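Local structure of secreted protein ESXB (Bacillus anthracis, 4J10) at residues 14-18 with 79-84; 18-22 with 72-76; 39-43 with 51-55. The protein is a small secreted protein of unknown function in the WXG family, probably exported, like its relatives, by a type VII (ESX-type) secretion system. All coordinates share one frame; numbering follows the deposited sequence.

In the fold
All three contacts join helix 11-41 to helix 48-90, the two antiparallel arms of a helical hairpin, and all three touch the second subunit. Contacts 1 and 2 are neighbours, their centres 9 Å apart: they share Ala18, and Leu79 packs on Phe21 between them. Contact 2, nearest the middle of the chain, is buried, and is built from an aromatic ring, aliphatic branches and one hydroxyl. Contacts 1 and 3 are only partly buried. Contact 1, farther along the arms, keeps a leucine-alanine interior but adds a charged border. Contact 3 lies about 40 Å from contact 1, between centres, beside the turn of the hairpin; there polar side chains do most of the joining, with Ile39 giving apolar cover to an arginine.

Contact 1 (14-18 with 79-84); sequences LERIA and LKRIAD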
ATOM      1  N   LEU A  14     -17.394  -2.956 -13.036  1.00 17.28           N
ATOM      2  CA  LEU A  14     -16.785  -1.732 -12.548  1.00 17.87           C
ATOM      3  C   LEU A  14     -16.918  -1.619 -11.033  1.00 17.01           C
ATOM      4  O   LEU A  14     -15.993  -1.176 -10.352  1.00 17.88           O
ATOM      5  CB  LEU A  14     -17.401  -0.519 -13.235  1.00 19.90           C
ATOM      6  CG  LEU A  14     -17.094  -0.449 -14.730  1.00 19.29           C
ATOM      7  CD1 LEU A  14     -17.881   0.652 -15.403  1.00 23.49           C
ATOM      8  CD2 LEU A  14     -15.604  -0.208 -14.919  1.00 27.05           C
ATOM      9  N   GLU A  15     -18.067  -2.036 -10.509  1.00 18.19           N
ATOM     10  CA  GLU A  15     -18.271  -2.004  -9.060  1.00 17.39           C
ATOM     11  C   GLU A  15     -17.395  -3.024  -8.334  1.00 16.59           C
ATOM     12  O   GLU A  15     -16.913  -2.744  -7.234  1.00 17.23           O
ATOM     13  CB  GLU A  15     -19.757  -2.185  -8.722  1.00 17.75           C
ATOM     14  CG  GLU A  15     -20.574  -0.955  -9.104  1.00 20.48           C
ATOM     15  CD  GLU A  15     -22.066  -1.182  -9.059  1.00 30.31           C
ATOM     16  OE1 GLU A  15     -22.506  -2.330  -9.292  1.00 28.88           O
ATOM     17  OE2 GLU A  15     -22.803  -0.192  -8.815  1.00 31.93           O
ATOM     18  N   ARG A  16     -17.168  -4.188  -8.938  1.00 16.59           N
ATOM     19  CA  ARG A  16     -16.280  -5.192  -8.355  1.00 14.25           C
ATOM     20  C   ARG A  16     -14.874  -4.629  -8.213  1.00 14.98           C
ATOM     21  O   ARG A  16     -14.240  -4.717  -7.150  1.00 15.84           O
ATOM     22  CB  ARG A  16     -16.250  -6.462  -9.225  1.00 16.55           C
ATOM     23  CG  ARG A  16     -15.219  -7.499  -8.753  1.00 17.18           C
ATOM     24  CD  ARG A  16     -15.147  -8.700  -9.687  1.00 18.60           C
ATOM     25  NE  ARG A  16     -14.665  -8.360 -11.025  1.00 18.88           N
ATOM     26  CZ  ARG A  16     -13.387  -8.200 -11.355  1.00 23.06           C
ATOM     27  NH1 ARG A  16     -12.431  -8.327 -10.438  1.00 22.54           N
ATOM     28  NH2 ARG A  16     -13.065  -7.885 -12.604  1.00 26.57           N
ATOM     29  N   ILE A  17     -14.379  -4.038  -9.297  1.00 16.10           N
ATOM     30  CA  ILE A  17     -13.038  -3.463  -9.292  1.00 16.85           C
ATOM     31  C   ILE A  17     -12.963  -2.264  -8.345  1.00 15.61           C
ATOM     32  O   ILE A  17     -11.994  -2.126  -7.583  1.00 16.75           O
ATOM     33  CB  ILE A  17     -12.563  -3.117 -10.719  1.00 17.86           C
ATOM     34  CG1 ILE A  17     -12.493  -4.389 -11.567  1.00 19.45           C
ATOM     35  CG2 ILE A  17     -11.200  -2.445 -10.673  1.00 18.27           C
ATOM     36  CD1 ILE A  17     -12.249  -4.130 -13.040  1.00 23.83           C
ATOM     37  N   ALA A  18     -13.981  -1.403  -8.353  1.00 15.39           N
ATOM     38  CA  ALA A  18     -14.047  -0.296  -7.393  1.00 14.82           C
ATOM     39  C   ALA A  18     -13.922  -0.830  -5.965  1.00 16.19           C
ATOM     40  O   ALA A  18     -13.213  -0.253  -5.138  1.00 15.82           O
ATOM     41  CB  ALA A  18     -15.344   0.504  -7.567  1.00 16.56           C
ATOM     42  N   LEU A  79     -14.409   4.708 -10.866  1.00 17.45           N
ATOM     43  CA  LEU A  79     -15.018   3.492 -11.401  1.00 15.85           C
ATOM     44  C   LEU A  79     -16.513   3.442 -11.076  1.00 16.90           C
ATOM     45  O   LEU A  79     -17.333   3.101 -11.927  1.00 17.07           O
ATOM     46  CB  LEU A  79     -14.298   2.261 -10.854  1.00 15.14           C
ATOM     47  CG  LEU A  79     -12.876   2.060 -11.380  1.00 16.18           C
ATOM     48  CD1 LEU A  79     -12.139   1.082 -10.484  1.00 18.56           C
ATOM     49  CD2 LEU A  79     -12.877   1.580 -12.833  1.00 21.71           C
ATOM     50  N   LYS A  80     -16.869   3.793  -9.847  1.00 17.09           N
ATOM     51  CA  LYS A  80     -18.268   3.802  -9.441  1.00 17.99           C
ATOM     52  C   LYS A  80     -19.078   4.844 -10.225  1.00 17.77           C
ATOM     53  O   LYS A  80     -20.225   4.600 -10.600  1.00 18.83           O
ATOM     54  CB  LYS A  80     -18.365   4.021  -7.925  1.00 18.98           C
ATOM     55  CG  LYS A  80     -19.763   4.203  -7.372  1.00 21.64           C
ATOM     56  CD  LYS A  80     -20.651   2.985  -7.612  1.00 26.13           C
ATOM     57  CE  LYS A  80     -21.960   3.140  -6.854  1.00 25.07           C
ATOM     58  NZ  LYS A  80     -23.035   2.240  -7.362  1.00 34.03           N
ATOM     59  N   ARG A  81     -18.476   5.998 -10.488  0.51 19.72           N
ATOM     60  CA  ARG A  81     -19.143   7.034 -11.271  0.51 19.30           C
ATOM     61  C   ARG A  81     -19.469   6.552 -12.685  0.51 17.47           C
ATOM     62  O   ARG A  81     -20.546   6.828 -13.211  0.51 20.56           O
ATOM     63  CB  ARG A  81     -18.286   8.299 -11.316  0.51 20.92           C
ATOM     64  CG  ARG A  81     -18.874   9.425 -12.127  0.51 23.84           C
ATOM     65  CD  ARG A  81     -18.409  10.770 -11.592  0.51 30.99           C
ATOM     66  NE  ARG A  81     -16.960  10.837 -11.408  0.51 36.22           N
ATOM     67  CZ  ARG A  81     -16.214  11.895 -11.710  0.51 39.57           C
ATOM     68  NH1 ARG A  81     -16.775  12.984 -12.219  0.51 43.52           N
ATOM     69  NH2 ARG A  81     -14.903  11.864 -11.510  0.51 42.25           N
ATOM     70  N   ILE A  82     -18.541   5.810 -13.287  1.00 19.97           N
ATOM     71  CA  ILE A  82     -18.784   5.261 -14.615  1.00 18.05           C
ATOM     72  C   ILE A  82     -19.819   4.142 -14.543  1.00 17.39           C
ATOM     73  O   ILE A  82     -20.686   4.038 -15.413  1.00 19.24           O
ATOM     74  CB  ILE A  82     -17.498   4.790 -15.309  1.00 18.22           C
ATOM     75  CG1 ILE A  82     -16.565   5.969 -15.540  1.00 22.37           C
ATOM     76  CG2 ILE A  82     -17.837   4.121 -16.651  1.00 21.73           C
ATOM     77  CD1 ILE A  82     -15.179   5.565 -15.971  1.00 28.78           C
ATOM     78  N   ALA A  83     -19.746   3.311 -13.506  1.00 17.96           N
ATOM     79  CA  ALA A  83     -20.762   2.274 -13.314  1.00 16.74           C
ATOM     80  C   ALA A  83     -22.163   2.879 -13.246  1.00 18.74           C
ATOM     81  O   ALA A  83     -23.090   2.404 -13.905  1.00 19.06           O
ATOM     82  CB  ALA A  83     -20.466   1.475 -12.055  1.00 18.24           C
ATOM     83  N   ASP A  84     -22.306   3.954 -12.469  1.00 18.19           N
ATOM     84  CA  ASP A  84     -23.577   4.658 -12.346  1.00 18.44           C
ATOM     85  C   ASP A  84     -24.057   5.214 -13.686  1.00 21.84           C
ATOM     86  O   ASP A  84     -25.237   5.118 -14.024  1.00 23.22           O
ATOM     87  CB  ASP A  84     -23.464   5.781 -11.300  1.00 20.50           C
ATOM     88  CG  ASP A  84     -23.374   5.248  -9.886  1.00 21.10           C
ATOM     89  OD1 ASP A  84     -23.764   4.080  -9.674  1.00 22.22           O
ATOM     90  OD2 ASP A  84     -22.917   5.981  -8.995  1.00 22.15           O
TER
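Leu14 and Leu79 meet almost at right angles, CD2 to CD2 at 3.9 Å, in the leucine-alanine seam between the two arms of the WXG-family helical hairpin, far from its turn; the antiparallel axes approach to 8.5 Å. The branches of Leu14 divide the work: CD1 lies against Ile82 CG2 at 3.7 Å and over the backbone N of Ala83, while CB rests on the methyl of Ala83. Leu79 does the same from the other side. Its CD1 lies against Ile17 CG2, 3.7 Å away, and close to the backbone N of Ala18, while its CB meets the Ala18 methyl at 3.9 Å. Leucines supply the bumps and alanines the shallow hollows, for a methyl group lets a large neighbour lie close to the backbone. Trp46 of the second subunit packs on Leu14, and Phe54 of the same subunit on Leu79 and Ile82.

At the border Glu15 lays CG on the Ala83 methyl. Its carboxylate pairs chiefly with Arg87 and also meets Lys80, though the place of OE2 is uncertain. The lysine, bent at chi2 (61°), brings NZ to Asp84 OD1 at 3.0 Å. Two cations thus probably offset the closeness of two carboxylates.

Contact 2 (18-22 with 72-76); sequences AGNFK and LEGIS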
ATOM      1  N   ALA A  18     -13.981  -1.403  -8.353  1.00 15.39           N
ATOM      2  CA  ALA A  18     -14.047  -0.296  -7.393  1.00 14.82           C
ATOM      3  C   ALA A  18     -13.922  -0.830  -5.965  1.00 16.19           C
ATOM      4  O   ALA A  18     -13.213  -0.253  -5.138  1.00 15.82           O
ATOM      5  CB  ALA A  18     -15.344   0.504  -7.567  1.00 16.56           C
ATOM      6  N   GLY A  19     -14.574  -1.953  -5.691  1.00 16.05           N
ATOM      7  CA  GLY A  19     -14.497  -2.551  -4.370  1.00 16.01           C
ATOM      8  C   GLY A  19     -13.109  -3.054  -4.036  1.00 15.25           C
ATOM      9  O   GLY A  19     -12.668  -2.955  -2.892  1.00 16.69           O
ATOM     10  N   ASN A  20     -12.421  -3.603  -5.029  1.00 14.73           N
ATOM     11  CA  ASN A  20     -11.042  -4.035  -4.829  1.00 15.33           C
ATOM     12  C   ASN A  20     -10.154  -2.878  -4.410  1.00 15.10           C
ATOM     13  O   ASN A  20      -9.325  -3.012  -3.505  1.00 15.69           O
ATOM     14  CB  ASN A  20     -10.493  -4.691  -6.091  1.00 15.69           C
ATOM     15  CG  ASN A  20     -11.135  -6.024  -6.371  1.00 16.83           C
ATOM     16  OD1 ASN A  20     -11.808  -6.600  -5.510  1.00 20.16           O
ATOM     17  ND2 ASN A  20     -10.925  -6.536  -7.579  1.00 17.41           N
ATOM     18  N   PHE A  21     -10.337  -1.722  -5.042  1.00 14.08           N
ATOM     19  CA  PHE A  21      -9.563  -0.533  -4.695  1.00 13.84           C
ATOM     20  C   PHE A  21      -9.888  -0.025  -3.304  1.00 15.20           C
ATOM     21  O   PHE A  21      -8.984   0.323  -2.547  1.00 15.03           O
ATOM     22  CB  PHE A  21      -9.704   0.551  -5.781  1.00 16.09           C
ATOM     23  CG  PHE A  21      -8.771   0.320  -6.942  1.00 14.67           C
ATOM     24  CD1 PHE A  21      -9.115  -0.524  -7.989  1.00 15.81           C
ATOM     25  CD2 PHE A  21      -7.508   0.910  -6.943  1.00 16.31           C
ATOM     26  CE1 PHE A  21      -8.215  -0.775  -9.027  1.00 16.86           C
ATOM     27  CE2 PHE A  21      -6.616   0.673  -7.980  1.00 16.74           C
ATOM     28  CZ  PHE A  21      -6.971  -0.154  -9.028  1.00 17.69           C
ATOM     29  N   LYS A  22     -11.171  -0.000  -2.955  1.00 15.49           N
ATOM     30  CA  LYS A  22     -11.603   0.425  -1.629  1.00 16.84           C
ATOM     31  C   LYS A  22     -11.086  -0.523  -0.542  1.00 15.21           C
ATOM     32  O   LYS A  22     -10.578  -0.076   0.489  1.00 16.42           O
ATOM     33  CB  LYS A  22     -13.142   0.534  -1.586  1.00 19.04           C
ATOM     34  CG  LYS A  22     -13.666   1.150  -0.309  1.00 25.53           C
ATOM     35  CD  LYS A  22     -15.177   1.293  -0.324  1.00 36.03           C
ATOM     36  CE  LYS A  22     -15.660   2.019   0.925  1.00 48.22           C
ATOM     37  NZ  LYS A  22     -17.042   1.602   1.302  1.00 53.40           N
ATOM     38  N   LEU A  72      -6.013   5.480  -4.352  1.00 17.26           N
ATOM     39  CA  LEU A  72      -6.855   4.286  -4.505  1.00 16.65           C
ATOM     40  C   LEU A  72      -8.328   4.622  -4.353  1.00 16.33           C
ATOM     41  O   LEU A  72      -9.175   4.122  -5.100  1.00 14.86           O
ATOM     42  CB  LEU A  72      -6.482   3.197  -3.489  1.00 16.99           C
ATOM     43  CG  LEU A  72      -5.071   2.626  -3.516  1.00 18.38           C
ATOM     44  CD1 LEU A  72      -5.059   1.376  -2.651  1.00 19.71           C
ATOM     45  CD2 LEU A  72      -4.628   2.306  -4.931  1.00 18.80           C
ATOM     46  N   GLU A  73      -8.642   5.469  -3.381  1.00 15.85           N
ATOM     47  CA  GLU A  73     -10.031   5.856  -3.168  1.00 16.25           C
ATOM     48  C   GLU A  73     -10.579   6.641  -4.350  1.00 16.97           C
ATOM     49  O   GLU A  73     -11.735   6.479  -4.710  1.00 16.28           O
ATOM     50  CB  GLU A  73     -10.166   6.632  -1.856  1.00 16.48           C
ATOM     51  CG  GLU A  73      -9.940   5.755  -0.629  1.00 17.11           C
ATOM     52  CD  GLU A  73      -9.721   6.571   0.599  1.00 21.13           C
ATOM     53  OE1 GLU A  73      -8.865   7.477   0.541  1.00 22.00           O
ATOM     54  OE2 GLU A  73     -10.399   6.326   1.621  1.00 28.00           O
ATOM     55  N   GLY A  74      -9.737   7.465  -4.964  1.00 16.97           N
ATOM     56  CA  GLY A  74     -10.124   8.212  -6.151  1.00 16.62           C
ATOM     57  C   GLY A  74     -10.439   7.304  -7.320  1.00 17.40           C
ATOM     58  O   GLY A  74     -11.407   7.536  -8.060  1.00 18.54           O
ATOM     59  N   ILE A  75      -9.628   6.268  -7.502  1.00 16.44           N
ATOM     60  CA  ILE A  75      -9.872   5.291  -8.549  1.00 15.48           C
ATOM     61  C   ILE A  75     -11.195   4.584  -8.300  1.00 17.99           C
ATOM     62  O   ILE A  75     -11.998   4.404  -9.216  1.00 16.56           O
ATOM     63  CB  ILE A  75      -8.711   4.282  -8.647  1.00 14.73           C
ATOM     64  CG1 ILE A  75      -7.467   5.008  -9.174  1.00 17.40           C
ATOM     65  CG2 ILE A  75      -9.100   3.108  -9.548  1.00 16.12           C
ATOM     66  CD1 ILE A  75      -6.184   4.191  -9.048  1.00 19.71           C
ATOM     67  N   SER A  76     -11.429   4.190  -7.055  1.00 16.83           N
ATOM     68  CA  SER A  76     -12.686   3.543  -6.681  1.00 15.70           C
ATOM     69  C   SER A  76     -13.881   4.436  -7.013  1.00 16.07           C
ATOM     70  O   SER A  76     -14.851   3.993  -7.642  1.00 16.85           O
ATOM     71  CB  SER A  76     -12.675   3.204  -5.189  1.00 17.98           C
ATOM     72  OG  SER A  76     -13.859   2.531  -4.801  1.00 18.33           O
TER
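The segments 18-22 and 72-76 run antiparallel at 161°, their axes 8.0 Å apart at closest, and the CA atoms of Ala18 and Ser76 come within 4.1 Å of each other. Small residues suit such an approach: the Ala18 methyl sits beside Ser76 O at 3.5 Å, and the serine is short enough to fit between the backbones. The first torsion of Ser76 (chi1 -178°) swings OG across to the facing helix, where it donates to Ala18 O at 2.9 Å. It arrives from well above the carbonyl plane, while Lys22 N makes the usual helical bond to the same oxygen. Lys22 lends only the base of its chain here, CB near Ser76 OG.

Phe21 has the largest share of the contact. Ile75 CG2 stands over the middle of one ring face, 3.6 Å from the centroid and only 6° off the normal, a CH-pi contact; its other branch takes CD1 to Phe21 CE2 at 3.7 Å. Leu72 comes to the ring edge instead, with CD2 3.8 Å from Phe21 CD2, the two side chains crossing at about a right angle. Leu35 of the second subunit packs on both Phe21 and Leu72, so the ring helps to join the subunits as well as the two arms of the hairpin. Apart from the serine bond the chemistry is dispersive, and that bond lets a hydroxyl lie between close helices with its proton engaged.

Contact 3 (39-43 with 51-55); sequences INSLE and QAKFR
Segment 39-43, where helix 11-41 gives way to the turn, faces one turn of helix 48-90 with CA atoms 6.8 Å apart at Ile39 and Arg55 and 6.4 Å apart at Glu43 and Gln51. Arg55 reaches across this gap by bending at chi2 and chi3 (70° and 66°), which lays one face of its guanidinium against Ile39: CG2 of the isoleucine sits over the centre of that face, 3.6 Å from Arg55 CZ. The edge is left for polar partners. Arg55 NH1 and NH2 grip a single atom end-on, Asn40 OD1, with NH2 at 2.7 Å and in the carbonyl plane, and NH1 tilted from it. Arg55 NH2 also forms a salt bridge at 3.2 Å to Glu43 OE2, which lies in the guanidinium plane. Apolar cover on a face and acceptors at the rim should hold the group in one rotation.

The sequence between the segments carries the Trp-X-Gly motif of the WXG family, in the turn of its helical hairpin, and Gln51 ties that turn down. Gln51 OE1 accepts from the indole NE1 of Trp46, whose ring also meets Phe54. Gln51 NE2 donates to Ile39 O at 3.1 Å, fairly straight (163°), from the face of the carbonyl opposite to Leu42 N; a second bond from NE2, to Glu43 OE2, is weak. A long, flexible amide suits this position because it can serve a backbone oxygen and the indole at once. Beside it, Leu42 CB closes on Gln51 OE1 at 3.3 Å, and Ile17 of the second subunit packs on Leu42.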
ATOM      1  N   ILE A  39       6.519   0.576  15.923  1.00 21.15           N
ATOM      2  CA  ILE A  39       7.439   1.676  16.239  1.00 21.66           C
ATOM      3  C   ILE A  39       7.170   2.223  17.639  1.00 21.68           C
ATOM      4  O   ILE A  39       8.097   2.457  18.411  1.00 23.78           O
ATOM      5  CB  ILE A  39       7.363   2.808  15.177  1.00 20.84           C
ATOM      6  CG1 ILE A  39       7.828   2.294  13.812  1.00 22.66           C
ATOM      7  CG2 ILE A  39       8.170   4.027  15.584  1.00 25.44           C
ATOM      8  CD1 ILE A  39       9.247   1.757  13.783  1.00 25.74           C
ATOM      9  N   ASN A  40       5.897   2.400  17.978  1.00 23.62           N
ATOM     10  CA  ASN A  40       5.532   2.851  19.319  1.00 25.11           C
ATOM     11  C   ASN A  40       6.028   1.904  20.413  1.00 25.53           C
ATOM     12  O   ASN A  40       6.406   2.344  21.497  1.00 26.83           O
ATOM     13  CB  ASN A  40       4.016   3.018  19.442  1.00 26.55           C
ATOM     14  CG  ASN A  40       3.477   4.193  18.640  1.00 30.56           C
ATOM     15  OD1 ASN A  40       4.221   5.080  18.221  1.00 36.85           O
ATOM     16  ND2 ASN A  40       2.165   4.211  18.447  1.00 29.23           N
ATOM     17  N   SER A  41       6.030   0.604  20.121  1.00 23.16           N
ATOM     18  CA  SER A  41       6.402  -0.400  21.114  1.00 23.93           C
ATOM     19  C   SER A  41       7.890  -0.320  21.482  1.00 27.83           C
ATOM     20  O   SER A  41       8.321  -0.863  22.506  1.00 28.98           O
ATOM     21  CB  SER A  41       6.045  -1.810  20.619  1.00 24.87           C
ATOM     22  OG  SER A  41       7.010  -2.308  19.704  1.00 25.77           O
ATOM     23  N   LEU A  42       8.675   0.357  20.647  1.00 23.64           N
ATOM     24  CA  LEU A  42      10.109   0.497  20.901  1.00 23.01           C
ATOM     25  C   LEU A  42      10.453   1.696  21.781  1.00 26.36           C
ATOM     26  O   LEU A  42      11.565   1.798  22.283  1.00 29.08           O
ATOM     27  CB  LEU A  42      10.876   0.602  19.585  1.00 22.80           C
ATOM     28  CG  LEU A  42      10.795  -0.637  18.691  1.00 23.76           C
ATOM     29  CD1 LEU A  42      11.297  -0.347  17.288  1.00 25.83           C
ATOM     30  CD2 LEU A  42      11.586  -1.771  19.330  1.00 32.04           C
ATOM     31  N   GLU A  43       9.502   2.611  21.950  1.00 27.77           N
ATOM     32  CA  GLU A  43       9.741   3.803  22.755  1.00 32.55           C
ATOM     33  C   GLU A  43      10.149   3.398  24.157  1.00 36.54           C
ATOM     34  O   GLU A  43       9.458   2.614  24.809  1.00 34.65           O
ATOM     35  CB  GLU A  43       8.487   4.676  22.810  1.00 37.26           C
ATOM     36  CG  GLU A  43       8.754   6.125  23.206  1.00 45.18           C
ATOM     37  CD  GLU A  43       8.740   7.073  22.015  1.00 52.14           C
ATOM     38  OE1 GLU A  43       9.121   8.248  22.189  1.00 64.21           O
ATOM     39  OE2 GLU A  43       8.339   6.648  20.908  1.00 45.84           O
ATOM     40  N   GLN A  51      15.502   5.826  18.791  1.00 29.02           N
ATOM     41  CA  GLN A  51      14.062   5.869  18.572  1.00 26.52           C
ATOM     42  C   GLN A  51      13.686   6.974  17.585  1.00 29.37           C
ATOM     43  O   GLN A  51      12.835   6.776  16.723  1.00 27.87           O
ATOM     44  CB  GLN A  51      13.312   6.065  19.893  1.00 27.73           C
ATOM     45  CG  GLN A  51      11.797   6.150  19.738  1.00 29.42           C
ATOM     46  CD  GLN A  51      11.167   4.855  19.267  1.00 28.46           C
ATOM     47  OE1 GLN A  51      11.810   3.801  19.251  1.00 27.78           O
ATOM     48  NE2 GLN A  51       9.899   4.924  18.882  1.00 28.86           N
ATOM     49  N   ALA A  52      14.341   8.127  17.712  1.00 31.57           N
ATOM     50  CA  ALA A  52      14.070   9.270  16.845  1.00 29.58           C
ATOM     51  C   ALA A  52      14.366   8.965  15.376  1.00 30.83           C
ATOM     52  O   ALA A  52      13.613   9.370  14.487  1.00 30.40           O
ATOM     53  CB  ALA A  52      14.849  10.492  17.310  1.00 32.21           C
ATOM     54  N   LYS A  53      15.461   8.253  15.131  1.00 31.51           N
ATOM     55  CA  LYS A  53      15.846   7.870  13.778  1.00 31.53           C
ATOM     56  C   LYS A  53      14.778   6.989  13.139  1.00 30.81           C
ATOM     57  O   LYS A  53      14.359   7.228  12.004  1.00 30.90           O
ATOM     58  CB  LYS A  53      17.199   7.152  13.787  1.00 34.59           C
ATOM     59  CG  LYS A  53      17.609   6.610  12.424  1.00 45.55           C
ATOM     60  CD  LYS A  53      18.967   5.923  12.469  1.00 53.24           C
ATOM     61  CE  LYS A  53      18.943   4.695  13.367  1.00 57.86           C
ATOM     62  NZ  LYS A  53      20.110   3.800  13.111  1.00 57.04           N
ATOM     63  N   PHE A  54      14.332   5.971  13.870  1.00 27.11           N
ATOM     64  CA  PHE A  54      13.279   5.093  13.375  1.00 23.71           C
ATOM     65  C   PHE A  54      11.927   5.782  13.255  1.00 25.28           C
ATOM     66  O   PHE A  54      11.177   5.506  12.324  1.00 26.23           O
ATOM     67  CB  PHE A  54      13.176   3.839  14.245  1.00 24.59           C
ATOM     68  CG  PHE A  54      14.268   2.851  13.990  1.00 25.32           C
ATOM     69  CD1 PHE A  54      14.172   1.960  12.932  1.00 25.01           C
ATOM     70  CD2 PHE A  54      15.391   2.820  14.790  1.00 26.94           C
ATOM     71  CE1 PHE A  54      15.182   1.054  12.682  1.00 27.22           C
ATOM     72  CE2 PHE A  54      16.403   1.913  14.542  1.00 27.75           C
ATOM     73  CZ  PHE A  54      16.293   1.030  13.483  1.00 27.53           C
ATOM     74  N   ARG A  55      11.617   6.681  14.183  1.00 25.32           N
ATOM     75  CA  ARG A  55      10.372   7.435  14.077  1.00 27.18           C
ATOM     76  C   ARG A  55      10.391   8.283  12.815  1.00 26.83           C
ATOM     77  O   ARG A  55       9.401   8.335  12.086  1.00 25.26           O
ATOM     78  CB  ARG A  55      10.169   8.333  15.294  1.00 28.71           C
ATOM     79  CG  ARG A  55       8.909   9.193  15.212  1.00 33.01           C
ATOM     80  CD  ARG A  55       7.648   8.356  15.342  1.00 36.37           C
ATOM     81  NE  ARG A  55       7.535   7.753  16.668  1.00 37.73           N
ATOM     82  CZ  ARG A  55       6.559   6.929  17.044  1.00 30.94           C
ATOM     83  NH1 ARG A  55       5.594   6.601  16.196  1.00 33.31           N
ATOM     84  NH2 ARG A  55       6.550   6.432  18.274  1.00 38.82           N
TER